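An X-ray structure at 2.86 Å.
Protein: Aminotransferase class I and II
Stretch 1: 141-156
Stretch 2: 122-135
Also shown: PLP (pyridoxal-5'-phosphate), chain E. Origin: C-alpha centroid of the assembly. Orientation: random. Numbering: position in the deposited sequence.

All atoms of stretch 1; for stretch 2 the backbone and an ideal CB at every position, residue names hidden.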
ATOM      1  N   ILE A 141      -4.542 -11.170   8.356  1.00 39.83           N
ATOM      2  CA  ILE A 141      -5.354 -10.752   7.205  1.00 39.55           C
ATOM      3  C   ILE A 141      -6.731 -11.413   7.230  1.00 40.08           C
ATOM      4  O   ILE A 141      -7.744 -10.729   7.082  1.00 40.74           O
ATOM      5  CB  ILE A 141      -4.636 -10.976   5.851  1.00 38.58           C
ATOM      6  CG1 ILE A 141      -3.393 -10.084   5.758  1.00 38.61           C
ATOM      7  CG2 ILE A 141      -5.552 -10.646   4.681  1.00 38.40           C
ATOM      8  CD1 ILE A 141      -2.362 -10.528   4.737  1.00 37.62           C
ATOM      9  N   CYS A 142      -6.766 -12.727   7.447  1.00 39.98           N
ATOM     10  CA  CYS A 142      -8.032 -13.457   7.584  1.00 40.77           C
ATOM     11  C   CYS A 142      -8.935 -12.830   8.634  1.00 42.07           C
ATOM     12  O   CYS A 142     -10.146 -12.727   8.442  1.00 42.78           O
ATOM     13  CB  CYS A 142      -7.787 -14.917   7.948  1.00 40.93           C
ATOM     14  SG  CYS A 142      -6.946 -15.869   6.671  1.00 40.02           S
ATOM     15  N   GLU A 143      -8.334 -12.411   9.744  1.00 42.45           N
ATOM     16  CA  GLU A 143      -9.088 -11.822  10.840  1.00 44.05           C
ATOM     17  C   GLU A 143      -9.571 -10.422  10.489  1.00 44.53           C
ATOM     18  O   GLU A 143     -10.676 -10.028  10.873  1.00 45.92           O
ATOM     19  CB  GLU A 143      -8.258 -11.807  12.121  1.00 44.44           C
ATOM     20  CG  GLU A 143      -7.921 -13.194  12.642  1.00 44.50           C
ATOM     21  CD  GLU A 143      -7.343 -13.174  14.038  1.00 45.44           C
ATOM     22  OE1 GLU A 143      -6.420 -13.967  14.305  1.00 45.09           O
ATOM     23  OE2 GLU A 143      -7.812 -12.367  14.867  1.00 46.74           O
ATOM     24  N   GLU A 144      -8.746  -9.682   9.751  1.00 43.65           N
ATOM     25  CA  GLU A 144      -9.114  -8.344   9.299  1.00 44.22           C
ATOM     26  C   GLU A 144     -10.334  -8.433   8.380  1.00 44.33           C
ATOM     27  O   GLU A 144     -11.308  -7.701   8.561  1.00 45.58           O
ATOM     28  CB  GLU A 144      -7.925  -7.661   8.599  1.00 43.53           C
ATOM     29  CG  GLU A 144      -8.238  -6.316   7.943  1.00 44.46           C
ATOM     30  CD  GLU A 144      -7.590  -5.105   8.617  1.00 45.66           C
ATOM     31  OE1 GLU A 144      -7.259  -5.158   9.826  1.00 46.49           O
ATOM     32  OE2 GLU A 144      -7.423  -4.077   7.921  1.00 46.07           O
ATOM     33  N   PHE A 145     -10.285  -9.355   7.423  1.00 43.19           N
ATOM     34  CA  PHE A 145     -11.323  -9.475   6.405  1.00 43.39           C
ATOM     35  C   PHE A 145     -12.379 -10.532   6.710  1.00 44.30           C
ATOM     36  O   PHE A 145     -13.269 -10.774   5.895  1.00 44.74           O
ATOM     37  CB  PHE A 145     -10.706  -9.720   5.026  1.00 42.02           C
ATOM     38  CG  PHE A 145      -9.778  -8.631   4.578  1.00 41.44           C
ATOM     39  CD1 PHE A 145     -10.128  -7.294   4.720  1.00 42.30           C
ATOM     40  CD2 PHE A 145      -8.554  -8.943   4.001  1.00 40.21           C
ATOM     41  CE1 PHE A 145      -9.264  -6.291   4.311  1.00 41.93           C
ATOM     42  CE2 PHE A 145      -7.691  -7.946   3.583  1.00 39.75           C
ATOM     43  CZ  PHE A 145      -8.046  -6.619   3.736  1.00 40.62           C
ATOM     44  N   GLY A 146     -12.286 -11.160   7.878  1.00 44.78           N
ATOM     45  CA  GLY A 146     -13.309 -12.110   8.308  1.00 46.08           C
ATOM     46  C   GLY A 146     -13.267 -13.451   7.604  1.00 45.38           C
ATOM     47  O   GLY A 146     -14.209 -14.221   7.688  1.00 46.36           O
ATOM     48  N   ARG A 147     -12.173 -13.723   6.900  1.00 43.92           N
ATOM     49  CA  ARG A 147     -11.903 -15.056   6.373  1.00 43.53           C
ATOM     50  C   ARG A 147     -11.516 -15.985   7.524  1.00 44.17           C
ATOM     51  O   ARG A 147     -11.026 -15.541   8.571  1.00 44.53           O
ATOM     52  CB  ARG A 147     -10.779 -15.015   5.330  1.00 41.79           C
ATOM     53  CG  ARG A 147     -11.187 -14.517   3.951  1.00 41.51           C
ATOM     54  CD  ARG A 147     -11.786 -13.114   3.976  1.00 42.13           C
ATOM     55  NE  ARG A 147     -12.025 -12.556   2.639  1.00 41.94           N
ATOM     56  CZ  ARG A 147     -12.778 -11.484   2.388  1.00 42.63           C
ATOM     57  NH1 ARG A 147     -13.388 -10.842   3.374  1.00 43.67           N
ATOM     58  NH2 ARG A 147     -12.928 -11.053   1.143  1.00 42.46           N
ATOM     59  N   ASN A 148     -11.731 -17.278   7.328  1.00 44.62           N
ATOM     60  CA  ASN A 148     -11.445 -18.256   8.362  1.00 45.28           C
ATOM     61  C   ASN A 148     -10.068 -18.926   8.253  1.00 44.15           C
ATOM     62  O   ASN A 148      -9.855 -19.814   7.421  1.00 43.81           O
ATOM     63  CB  ASN A 148     -12.537 -19.302   8.371  1.00 46.86           C
ATOM     64  CG  ASN A 148     -12.598 -20.034   9.673  1.00 48.47           C
ATOM     65  OD1 ASN A 148     -11.816 -20.952   9.920  1.00 48.43           O
ATOM     66  ND2 ASN A 148     -13.531 -19.629  10.529  1.00 50.22           N
ATOM     67  N   PHE A 149      -9.138 -18.502   9.103  1.00 43.65           N
ATOM     68  CA  PHE A 149      -7.813 -19.114   9.153  1.00 42.90           C
ATOM     69  C   PHE A 149      -7.869 -20.518   9.735  1.00 44.07           C
ATOM     70  O   PHE A 149      -8.478 -20.738  10.780  1.00 45.45           O
ATOM     71  CB  PHE A 149      -6.862 -18.265   9.979  1.00 42.38           C
ATOM     72  CG  PHE A 149      -5.429 -18.672   9.857  1.00 41.51           C
ATOM     73  CD1 PHE A 149      -4.716 -18.411   8.698  1.00 40.27           C
ATOM     74  CD2 PHE A 149      -4.787 -19.305  10.904  1.00 42.24           C
ATOM     75  CE1 PHE A 149      -3.386 -18.775   8.587  1.00 39.79           C
ATOM     76  CE2 PHE A 149      -3.456 -19.666  10.801  1.00 41.76           C
ATOM     77  CZ  PHE A 149      -2.755 -19.403   9.641  1.00 40.50           C
ATOM     78  N   LYS A 150      -7.203 -21.451   9.061  1.00 43.83           N
ATOM     79  CA  LYS A 150      -7.272 -22.871   9.392  1.00 45.17           C
ATOM     80  C   LYS A 150      -5.889 -23.519   9.199  1.00 44.77           C
ATOM     81  O   LYS A 150      -5.293 -23.403   8.128  1.00 43.80           O
ATOM     82  CB  LYS A 150      -8.311 -23.529   8.486  1.00 45.76           C
ATOM     83  CG  LYS A 150      -9.065 -24.698   9.081  1.00 47.78           C
ATOM     84  CD  LYS A 150     -10.361 -24.913   8.305  1.00 48.63           C
ATOM     85  CE  LYS A 150     -11.040 -26.240   8.630  1.00 50.65           C
ATOM     86  NZ  LYS A 150     -10.363 -27.416   8.005  1.00 50.88           N
ATOM     87  N   THR A 151      -5.383 -24.194  10.232  1.00 45.66           N
ATOM     88  CA  THR A 151      -4.046 -24.797  10.188  1.00 45.43           C
ATOM     89  C   THR A 151      -4.046 -26.321  10.074  1.00 46.72           C
ATOM     90  O   THR A 151      -4.969 -26.998  10.542  1.00 48.13           O
ATOM     91  CB  THR A 151      -3.214 -24.444  11.439  1.00 45.85           C
ATOM     92  OG1 THR A 151      -3.968 -24.741  12.620  1.00 47.33           O
ATOM     93  CG2 THR A 151      -2.817 -22.982  11.432  1.00 44.64           C
ATOM     94  N   PHE A 152      -2.986 -26.844   9.458  1.00 46.37           N
ATOM     95  CA  PHE A 152      -2.716 -28.282   9.420  1.00 47.72           C
ATOM     96  C   PHE A 152      -1.247 -28.537   9.796  1.00 48.01           C
ATOM     97  O   PHE A 152      -0.395 -27.670   9.577  1.00 46.80           O
ATOM     98  CB  PHE A 152      -3.034 -28.857   8.033  1.00 47.42           C
ATOM     99  CG  PHE A 152      -2.023 -28.503   6.975  1.00 46.22           C
ATOM    100  CD1 PHE A 152      -0.957 -29.356   6.698  1.00 46.87           C
ATOM    101  CD2 PHE A 152      -2.132 -27.322   6.254  1.00 44.62           C
ATOM    102  CE1 PHE A 152      -0.022 -29.033   5.726  1.00 45.96           C
ATOM    103  CE2 PHE A 152      -1.200 -26.997   5.279  1.00 43.70           C
ATOM    104  CZ  PHE A 152      -0.141 -27.853   5.018  1.00 44.38           C
ATOM    105  N   GLU A 153      -0.960 -29.721  10.347  1.00 49.69           N
ATOM    106  CA  GLU A 153       0.399 -30.093  10.758  1.00 50.25           C
ATOM    107  C   GLU A 153       1.348 -30.175   9.565  1.00 49.45           C
ATOM    108  O   GLU A 153       1.289 -31.121   8.784  1.00 50.21           O
ATOM    109  CB  GLU A 153       0.399 -31.422  11.521  1.00 52.74           C
ATOM    110  CG  GLU A 153      -0.277 -31.377  12.884  1.00 54.15           C
ATOM    111  CD  GLU A 153      -0.783 -32.742  13.334  1.00 56.69           C
ATOM    112  OE1 GLU A 153      -2.016 -32.957  13.304  1.00 57.28           O
ATOM    113  OE2 GLU A 153       0.043 -33.605  13.709  1.00 58.29           O
ATOM    114  N   PHE A 154       2.212 -29.170   9.441  1.00 48.08           N
ATOM    115  CA  PHE A 154       3.206 -29.048   8.362  1.00 47.35           C
ATOM    116  C   PHE A 154       3.986 -30.338   8.087  1.00 48.92           C
ATOM    117  O   PHE A 154       3.981 -30.845   6.964  1.00 49.09           O
ATOM    118  CB  PHE A 154       4.213 -27.941   8.723  1.00 46.40           C
ATOM    119  CG  PHE A 154       4.815 -27.227   7.539  1.00 45.17           C
ATOM    120  CD1 PHE A 154       5.363 -25.960   7.700  1.00 44.17           C
ATOM    121  CD2 PHE A 154       4.835 -27.799   6.274  1.00 45.24           C
ATOM    122  CE1 PHE A 154       5.924 -25.284   6.632  1.00 43.27           C
ATOM    123  CE2 PHE A 154       5.389 -27.122   5.200  1.00 44.37           C
ATOM    124  CZ  PHE A 154       5.935 -25.864   5.380  1.00 43.40           C
ATOM    125  N   PHE A 155       4.652 -30.855   9.117  1.00 50.20           N
ATOM    126  CA  PHE A 155       5.660 -31.898   8.947  1.00 51.77           C
ATOM    127  C   PHE A 155       5.232 -33.265   9.467  1.00 53.94           C
ATOM    128  O   PHE A 155       4.298 -33.386  10.259  1.00 54.43           O
ATOM    129  CB  PHE A 155       6.960 -31.496   9.652  1.00 51.98           C
ATOM    130  CG  PHE A 155       7.496 -30.153   9.238  1.00 50.13           C
ATOM    131  CD1 PHE A 155       8.089 -29.974   7.992  1.00 49.54           C
ATOM    132  CD2 PHE A 155       7.435 -29.072  10.105  1.00 49.19           C
ATOM    133  CE1 PHE A 155       8.594 -28.739   7.619  1.00 48.13           C
ATOM    134  CE2 PHE A 155       7.938 -27.836   9.736  1.00 47.75           C
ATOM    135  CZ  PHE A 155       8.517 -27.670   8.492  1.00 47.20           C
ATOM    136  N   THR A 156       5.932 -34.294   9.004  1.00 55.52           N
ATOM    137  CA  THR A 156       5.824 -35.624   9.577  1.00 57.88           C
ATOM    138  C   THR A 156       6.908 -35.729  10.636  1.00 59.14           C
ATOM    139  O   THR A 156       7.702 -34.810  10.795  1.00 58.19           O
ATOM    140  CB  THR A 156       6.017 -36.724   8.513  1.00 59.23           C
ATOM    141  OG1 THR A 156       7.301 -36.573   7.886  1.00 59.23           O
ATOM    142  CG2 THR A 156       4.913 -36.653   7.460  1.00 58.16           C
ATOM    143  N   UNK A 122     -11.539 -15.642  -1.270  1.00 41.47           N
ATOM    144  CA  UNK A 122     -12.287 -16.165  -0.132  1.00 42.50           C
ATOM    145  C   UNK A 122     -13.320 -15.143   0.275  1.00 43.53           C
ATOM    146  O   UNK A 122     -13.044 -13.942   0.282  1.00 43.23           O
ATOM    147  CB  UNK A 122     -11.363 -16.503   1.040  1.00 42.50           C
ATOM    148  N   UNK A 123     -14.511 -15.627   0.605  1.00 44.96           N
ATOM    149  CA  UNK A 123     -15.538 -14.792   1.193  1.00 46.27           C
ATOM    150  C   UNK A 123     -15.423 -14.886   2.725  1.00 46.65           C
ATOM    151  O   UNK A 123     -14.335 -15.133   3.248  1.00 45.42           O
ATOM    152  CB  UNK A 123     -16.927 -15.213   0.710  1.00 46.27           C
ATOM    153  N   UNK A 124     -16.540 -14.715   3.437  1.00 48.37           N
ATOM    154  CA  UNK A 124     -16.523 -14.556   4.895  1.00 48.92           C
ATOM    155  C   UNK A 124     -16.388 -15.874   5.656  1.00 49.08           C
ATOM    156  O   UNK A 124     -15.564 -15.999   6.560  1.00 48.57           O
ATOM    157  CB  UNK A 124     -17.801 -13.847   5.346  1.00 48.92           C
ATOM    158  N   UNK A 125     -17.186 -16.868   5.298  1.00 49.99           N
ATOM    159  CA  UNK A 125     -17.107 -18.150   5.996  1.00 50.35           C
ATOM    160  C   UNK A 125     -15.891 -18.949   5.579  1.00 48.52           C
ATOM    161  O   UNK A 125     -15.484 -19.885   6.261  1.00 48.69           O
ATOM    162  CB  UNK A 125     -18.373 -18.971   5.743  1.00 50.35           C
ATOM    163  N   UNK A 126     -15.304 -18.538   4.460  1.00 46.98           N
ATOM    164  CA  UNK A 126     -14.384 -19.361   3.688  1.00 45.66           C
ATOM    165  C   UNK A 126     -13.033 -19.576   4.364  1.00 44.35           C
ATOM    166  O   UNK A 126     -12.515 -18.670   5.008  1.00 43.59           O
ATOM    167  CB  UNK A 126     -14.165 -18.725   2.314  1.00 45.66           C
ATOM    168  N   UNK A 127     -12.479 -20.795   4.230  1.00 44.18           N
ATOM    169  CA  UNK A 127     -11.253 -21.171   4.914  1.00 43.52           C
ATOM    170  C   UNK A 127      -9.976 -20.928   4.121  1.00 41.95           C
ATOM    171  O   UNK A 127      -9.898 -21.277   2.939  1.00 41.71           O
ATOM    172  CB  UNK A 127     -11.327 -22.651   5.293  1.00 43.52           C
ATOM    173  N   UNK A 128      -8.990 -20.326   4.783  1.00 41.06           N
ATOM    174  CA  UNK A 128      -7.616 -20.330   4.295  1.00 39.90           C
ATOM    175  C   UNK A 128      -6.844 -21.422   5.030  1.00 40.23           C
ATOM    176  O   UNK A 128      -6.582 -21.318   6.229  1.00 40.53           O
ATOM    177  CB  UNK A 128      -6.955 -18.964   4.489  1.00 39.90           C
ATOM    178  N   UNK A 129      -6.492 -22.475   4.306  1.00 40.35           N
ATOM    179  CA  UNK A 129      -5.810 -23.611   4.904  1.00 41.01           C
ATOM    180  C   UNK A 129      -4.302 -23.444   4.727  1.00 40.24           C
ATOM    181  O   UNK A 129      -3.776 -23.519   3.608  1.00 39.82           O
ATOM    182  CB  UNK A 129      -6.290 -24.924   4.283  1.00 41.01           C
ATOM    183  N   UNK A 130      -3.632 -23.201   5.851  1.00 40.26           N
ATOM    184  CA  UNK A 130      -2.222 -22.829   5.882  1.00 39.61           C
ATOM    185  C   UNK A 130      -1.431 -23.729   6.814  1.00 40.52           C
ATOM    186  O   UNK A 130      -1.968 -24.246   7.800  1.00 41.46           O
ATOM    187  CB  UNK A 130      -2.066 -21.368   6.310  1.00 39.61           C
ATOM    188  N   UNK A 131      -0.146 -23.891   6.500  1.00 40.34           N
ATOM    189  CA  UNK A 131       0.730 -24.772   7.268  1.00 41.40           C
ATOM    190  C   UNK A 131       0.946 -24.310   8.682  1.00 41.84           C
ATOM    191  O   UNK A 131       0.986 -23.111   8.963  1.00 41.07           O
ATOM    192  CB  UNK A 131       2.086 -24.901   6.571  1.00 41.40           C
ATOM    193  N   UNK A 132       1.069 -25.301   9.565  1.00 43.38           N
ATOM    194  CA  UNK A 132       1.253 -25.182  11.022  1.00 44.33           C
ATOM    195  C   UNK A 132       2.236 -24.114  11.499  1.00 43.81           C
ATOM    196  O   UNK A 132       2.005 -23.459  12.515  1.00 44.05           O
ATOM    197  CB  UNK A 132       1.720 -26.533  11.569  1.00 44.33           C
ATOM    198  N   UNK A 133       3.356 -24.001  10.789  1.00 43.29           N
ATOM    199  CA  UNK A 133       4.363 -22.990  11.044  1.00 42.88           C
ATOM    200  C   UNK A 133       4.151 -21.941   9.962  1.00 41.47           C
ATOM    201  O   UNK A 133       4.290 -22.241   8.772  1.00 41.01           O
ATOM    202  CB  UNK A 133       5.782 -23.562  11.034  1.00 42.88           C
ATOM    203  N   UNK A 134       3.797 -20.724  10.364  1.00 41.02           N
ATOM    204  CA  UNK A 134       3.445 -19.683   9.407  1.00 39.99           C
ATOM    205  C   UNK A 134       3.867 -18.298   9.848  1.00 40.11           C
ATOM    206  O   UNK A 134       4.019 -18.024  11.037  1.00 40.88           O
ATOM    207  CB  UNK A 134       1.935 -19.696   9.158  1.00 39.99           C
ATOM    208  N   UNK A 135       4.039 -17.434   8.854  1.00 39.89           N
ATOM    209  CA  UNK A 135       4.278 -16.008   9.029  1.00 39.98           C
ATOM    210  C   UNK A 135       2.998 -15.398   9.533  1.00 39.88           C
ATOM    211  O   UNK A 135       1.955 -15.515   8.893  1.00 39.43           O
ATOM    212  CB  UNK A 135       4.740 -15.340   7.732  1.00 39.98           C
TER
HETATM  213  N1  PLP E 501       6.040 -13.429   2.972  1.00 28.10           N
HETATM  214  C2  PLP E 501       6.838 -14.047   3.920  1.00 28.71           C
HETATM  215  C2A PLP E 501       6.733 -15.526   4.144  1.00 27.05           C
HETATM  216  C3  PLP E 501       7.754 -13.307   4.664  1.00 29.04           C
HETATM  217  O3  PLP E 501       8.535 -13.921   5.596  1.00 28.37           O
HETATM  218  C4  PLP E 501       7.874 -11.944   4.487  1.00 30.44           C
HETATM  219  C4A PLP E 501       8.244 -11.147   5.708  1.00 33.98           C
HETATM  220  O4A PLP E 501       9.409 -10.789   5.903  1.00 42.42           O
HETATM  221  C5  PLP E 501       7.075 -11.327   3.525  1.00 29.95           C
HETATM  222  C6  PLP E 501       6.155 -12.069   2.775  1.00 28.88           C
HETATM  223  C5A PLP E 501       7.194  -9.823   3.336  1.00 29.45           C
HETATM  224  O4P PLP E 501       7.036  -9.417   1.995  1.00 27.92           O
HETATM  225  P   PLP E 501       7.063  -7.844   1.712  1.00 26.27           P
HETATM  226  O1P PLP E 501       5.662  -7.347   1.950  1.00 25.46           O
HETATM  227  O2P PLP E 501       7.541  -7.630   0.293  1.00 23.97           O
HETATM  228  O3P PLP E 501       7.993  -7.141   2.670  1.00 26.40           O

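Position 122 points its CB toward stretch 1, 3.5 Å from Arg147 CG, so an aliphatic side chain could pack on the arginine's methylenes. It is Leu122, whose O lies 2.9 Å from Arg147 NE.

Position 123 points away and its CB meets nothing of stretch 1, so many residues would do. Asp123 serves its own loop: its OD1 accepts a weak bond from the N of 124 at 2.8 Å.

At 124 the CB also points away, but a long side chain could turn back toward the Arg147 guanidinium, and an acid would suit the charge. Glu124 does this; its OE2 stays 4.0 Å from Arg147 NH1, beyond a salt bridge.

Position 125 has open space around its CB and ordinary angles, so a side chain would fit; Gly125 is deposited. Position 126 also points away; its carbonyl accepts from Asn148 N at 2.8 Å, as any residue's could. Asp126 closes the loop, its OD2 accepting from Asp123 N.

Along 127-131 side chains alternate between the sheet's faces. Position 127 shares its face with Asn148 and lies near the aliphatic part of Lys150. Its N is not needed by stretch 1, so proline is allowed; Pro127 CB packs 4.0 Å from Lys150 CD.

On the other face, the CB at 128 is 3.8 Å from Cys142 SG, with the Phe149 ring nearby: a place for a branched aliphatic. Leu128 CD2 touches Cys142 SG at 3.6 Å and meets the edge of the Phe149 ring.

Position 129 faces the Lys150 chain and the Phe152 ring. A beta-branched aliphatic suits a strand here, and Ile129 CG2 reaches Phe152 CD2 at 3.9 Å.

At 130 the CB already lies 3.7 Å from Phe149 CE1, which suits a small apolar residue. Cys130 fits, while its N donates to Lys150 O at 2.8 Å.

The CB at 131 sits over the face of Phe154 and near Phe152, inviting a flat ring. His131 forms an offset stack with Phe154, and its ND1 donates to the carbonyl of 133.

Position 132 is tight, its CB 3.1 Å from Phe152 O; its backbone N donates weakly to that oxygen, and a small or short polar residue is likely. Asp132 sets OD2 3.3 Å from Glu153 CA.

Position 133 points toward Phe154 and Phe155, favouring an aromatic. Tyr133 offers its ring face to the edge of Phe155.

The CB at 134 is 4.7 Å from Phe149 CZ, leaving room for another ring: Tyr134 receives the edge of Phe149 on its face.

Position 135 is beyond stretch 1's reach but near PLP. Trp135 CZ3 lies 3.3 Å from PLP C6.

Stretch 2 122-135: LDEGDPLICHDYYW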
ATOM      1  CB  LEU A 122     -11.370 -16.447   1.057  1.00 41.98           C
ATOM      2  CG  LEU A 122     -10.372 -17.600   0.958  1.00 41.52           C
ATOM      3  CD1 LEU A 122      -9.389 -17.529   2.114  1.00 40.88           C
ATOM      4  CD2 LEU A 122     -11.084 -18.949   0.916  1.00 42.50           C
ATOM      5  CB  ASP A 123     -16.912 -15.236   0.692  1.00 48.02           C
ATOM      6  CG  ASP A 123     -17.938 -14.112   0.698  1.00 49.51           C
ATOM      7  OD1 ASP A 123     -17.825 -13.169   1.513  1.00 49.67           O
ATOM      8  OD2 ASP A 123     -18.882 -14.184  -0.113  1.00 50.85           O
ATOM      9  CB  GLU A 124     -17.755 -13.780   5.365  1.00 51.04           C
ATOM     10  CG  GLU A 124     -17.856 -12.361   4.811  1.00 51.36           C
ATOM     11  CD  GLU A 124     -17.484 -11.270   5.812  1.00 51.79           C
ATOM     12  OE1 GLU A 124     -17.878 -11.377   6.997  1.00 53.18           O
ATOM     13  OE2 GLU A 124     -16.825 -10.281   5.406  1.00 50.88           O
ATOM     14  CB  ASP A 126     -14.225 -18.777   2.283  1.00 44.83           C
ATOM     15  CG  ASP A 126     -15.541 -18.735   1.516  1.00 46.12           C
ATOM     16  OD1 ASP A 126     -16.562 -19.251   2.023  1.00 47.69           O
ATOM     17  OD2 ASP A 126     -15.557 -18.180   0.402  1.00 45.85           O
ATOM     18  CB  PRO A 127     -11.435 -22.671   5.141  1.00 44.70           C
ATOM     19  CG  PRO A 127     -12.307 -23.124   4.021  1.00 45.32           C
ATOM     20  CD  PRO A 127     -13.091 -21.942   3.532  1.00 45.14           C
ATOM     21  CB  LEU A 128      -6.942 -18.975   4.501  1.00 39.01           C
ATOM     22  CG  LEU A 128      -5.547 -18.899   3.883  1.00 38.14           C
ATOM     23  CD1 LEU A 128      -5.608 -18.632   2.385  1.00 37.70           C
ATOM     24  CD2 LEU A 128      -4.703 -17.850   4.583  1.00 37.77           C
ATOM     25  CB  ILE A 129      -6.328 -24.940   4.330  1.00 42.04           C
ATOM     26  CG1 ILE A 129      -7.846 -25.016   4.513  1.00 42.95           C
ATOM     27  CG2 ILE A 129      -5.646 -26.117   5.007  1.00 42.95           C
ATOM     28  CD1 ILE A 129      -8.581 -25.525   3.297  1.00 43.44           C
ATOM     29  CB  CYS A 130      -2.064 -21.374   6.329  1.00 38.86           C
ATOM     30  SG  CYS A 130      -0.340 -20.836   6.472  1.00 38.44           S
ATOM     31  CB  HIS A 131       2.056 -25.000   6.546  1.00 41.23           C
ATOM     32  CG  HIS A 131       2.513 -23.819   5.734  1.00 40.00           C
ATOM     33  ND1 HIS A 131       3.020 -22.706   6.297  1.00 39.43           N
ATOM     34  CD2 HIS A 131       2.517 -23.602   4.358  1.00 39.34           C
ATOM     35  CE1 HIS A 131       3.333 -21.824   5.333  1.00 38.52           C
ATOM     36  NE2 HIS A 131       3.022 -22.375   4.147  1.00 38.45           N
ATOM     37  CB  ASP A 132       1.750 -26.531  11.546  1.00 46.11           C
ATOM     38  CG  ASP A 132       0.937 -27.039  12.689  1.00 47.63           C
ATOM     39  OD1 ASP A 132      -0.063 -26.375  13.035  1.00 47.57           O
ATOM     40  OD2 ASP A 132       1.290 -28.104  13.238  1.00 49.22           O
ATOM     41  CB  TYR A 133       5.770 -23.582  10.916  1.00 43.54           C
ATOM     42  CG  TYR A 133       6.108 -24.757  11.821  1.00 45.26           C
ATOM     43  CD1 TYR A 133       5.450 -25.990  11.696  1.00 46.05           C
ATOM     44  CD2 TYR A 133       7.126 -24.656  12.770  1.00 46.30           C
ATOM     45  CE1 TYR A 133       5.772 -27.064  12.515  1.00 47.76           C
ATOM     46  CE2 TYR A 133       7.462 -25.729  13.585  1.00 48.01           C
ATOM     47  CZ  TYR A 133       6.785 -26.930  13.456  1.00 48.76           C
ATOM     48  OH  TYR A 133       7.119 -27.992  14.271  1.00 50.68           O
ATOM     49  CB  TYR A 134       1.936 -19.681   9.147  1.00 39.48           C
ATOM     50  CG  TYR A 134       1.102 -19.405  10.373  1.00 39.95           C
ATOM     51  CD1 TYR A 134       0.686 -18.114  10.681  1.00 39.63           C
ATOM     52  CD2 TYR A 134       0.735 -20.434  11.227  1.00 41.00           C
ATOM     53  CE1 TYR A 134      -0.073 -17.855  11.807  1.00 40.41           C
ATOM     54  CE2 TYR A 134      -0.028 -20.188  12.355  1.00 41.82           C
ATOM     55  CZ  TYR A 134      -0.429 -18.899  12.641  1.00 41.54           C
ATOM     56  OH  TYR A 134      -1.191 -18.659  13.762  1.00 42.58           O
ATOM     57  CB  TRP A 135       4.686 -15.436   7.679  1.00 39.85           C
ATOM     58  CG  TRP A 135       5.016 -13.970   7.639  1.00 40.42           C
ATOM     59  CD1 TRP A 135       5.835 -13.258   8.503  1.00 41.23           C
ATOM     60  CD2 TRP A 135       4.580 -12.993   6.636  1.00 40.33           C
ATOM     61  NE1 TRP A 135       5.916 -11.942   8.130  1.00 41.49           N
ATOM     62  CE2 TRP A 135       5.192 -11.714   7.019  1.00 40.95           C
ATOM     63  CE3 TRP A 135       3.768 -13.042   5.508  1.00 40.05           C
ATOM     64  CZ2 TRP A 135       4.983 -10.550   6.292  1.00 41.12           C
ATOM     65  CZ3 TRP A 135       3.566 -11.861   4.781  1.00 40.21           C
ATOM     66  CH2 TRP A 135       4.161 -10.645   5.165  1.00 40.77           C
TER
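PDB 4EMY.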